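Local coordinates for tartrate dehydrogenase/decarboxylase (Pseudomonas putida, PDB 3FLK), which catalyses the NAD-dependent oxidation of (+)-tartrate to oxaloglycolate, the conversion of meso-tartrate to D-glycerate and the oxidative decarboxylation of D-malate to pyruvate, at the interface of chains A and B. Residues are numbered along the deposited sequence; one frame, centred on the assembly and turned at random. Chains: chain A/B, Tartrate dehydrogenase/decarboxylase.

The interface of chains A and B. Residues chain A 119-121, 232-233; chain B 119-120, 257-258, 260.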
# COMPACT_ATOMS: atom_id res chain seq x y z
N ALA A 119 12.82 8.02 -9.34
CA ALA A 119 12.46 8.49 -8.01
C ALA A 119 13.37 7.89 -6.93
O ALA A 119 13.53 8.47 -5.86
CB ALA A 119 11.01 8.15 -7.71
N LEU A 120 13.95 6.73 -7.23
CA LEU A 120 14.82 6.03 -6.30
C LEU A 120 16.29 6.36 -6.54
O LEU A 120 16.72 6.48 -7.69
CB LEU A 120 14.61 4.51 -6.40
CG LEU A 120 13.18 3.95 -6.31
CD1 LEU A 120 13.19 2.45 -6.56
CD2 LEU A 120 12.52 4.27 -4.97
N ALA A 121 17.04 6.50 -5.46
CA ALA A 121 18.47 6.79 -5.53
C ALA A 121 19.26 5.52 -5.84
O ALA A 121 18.87 4.42 -5.43
CB ALA A 121 18.96 7.42 -4.24
N VAL A 232 10.44 0.02 -2.96
CA VAL A 232 11.28 1.20 -2.82
C VAL A 232 12.75 0.84 -2.61
O VAL A 232 13.64 1.47 -3.19
CB VAL A 232 10.77 2.11 -1.67
CG1 VAL A 232 11.76 3.24 -1.36
CG2 VAL A 232 9.40 2.69 -2.01
N LEU A 233 13.00 -0.17 -1.78
CA LEU A 233 14.37 -0.50 -1.36
C LEU A 233 15.09 -1.52 -2.24
O LEU A 233 16.31 -1.42 -2.43
CB LEU A 233 14.40 -0.94 0.11
CG LEU A 233 14.09 0.13 1.16
CD1 LEU A 233 13.78 -0.50 2.51
CD2 LEU A 233 15.22 1.14 1.29
N ALA B 119 16.57 6.50 0.45
CA ALA B 119 16.17 5.62 -0.64
C ALA B 119 15.67 6.41 -1.85
O ALA B 119 15.69 5.91 -2.97
CB ALA B 119 15.11 4.65 -0.17
N LEU B 120 15.22 7.64 -1.60
CA LEU B 120 14.68 8.50 -2.65
C LEU B 120 15.75 9.44 -3.20
O LEU B 120 16.62 9.91 -2.45
CB LEU B 120 13.50 9.33 -2.12
CG LEU B 120 12.36 8.63 -1.37
CD1 LEU B 120 11.34 9.65 -0.90
CD2 LEU B 120 11.69 7.55 -2.22
N ALA B 257 10.64 3.25 4.83
CA ALA B 257 11.43 2.74 3.71
C ALA B 257 11.91 3.87 2.80
O ALA B 257 13.07 3.89 2.39
CB ALA B 257 10.62 1.73 2.91
N CYS B 258 11.02 4.82 2.50
CA CYS B 258 11.38 6.01 1.75
C CYS B 258 12.45 6.81 2.49
O CYS B 258 13.34 7.39 1.87
CB CYS B 258 10.16 6.89 1.50
SG CYS B 258 8.88 6.14 0.48
N GLY B 260 14.69 5.50 4.30
CA GLY B 260 15.95 4.75 4.28
C GLY B 260 15.92 3.33 4.80
O GLY B 260 16.63 2.46 4.29
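The loop carrying A:Ala119, A:Leu120 and A:Ala121 runs antiparallel to its own copy around B:Ala119 and B:Leu120, while the C-terminal end of helix 224-233 of chain A lies against the C-terminal end of helix 245-258 of chain B and the loop residue B:Gly260. A:Leu120 and B:Leu120 pair as an antiparallel beta bridge. Beside it the amide N of A:Ala121 donates a hydrogen bond of 2.9 Å to the carbonyl O of B:Ala119. The bond is nearly straight at the hydrogen (169°), although the donor stands above the carbonyl plane. The backbones approach closely here, with the O of A:Ala119 3.4 Å from CA of B:Leu120. In both leucines CG lies anti to the carbonyl carbon and beside the backbone N, which brings CD2 as well as CB alongside the partner's Ala119 carbonyl, at a looser range.

The methyl of B:Ala119 points to the helix end, where it touches both CG1 of A:Val232, at 3.8 Å, and CD2 of A:Leu233; so small a group appears to suit this narrow place. The beta branch of valine presents a methyl close to the helix backbone, here CG1, anti to the backbone N (chi1 171°). A:Leu233 divides its fork: CD1 meets the methyl CB of B:Ala257 at 3.9 Å, whereas CD2 lies 3.6 Å from the carbonyl O of B:Gly260 and also close to that of B:Ala257. A flexible, forked apolar chain can cover both methyl and carbonyls. B:Gly260 has a backbone conformation (phi 126°) that residues with a side chain rarely adopt. Repeated with the chains exchanged, this mixture of backbone pairing and apolar packing forms part of the two-fold interface that holds the homodimer together.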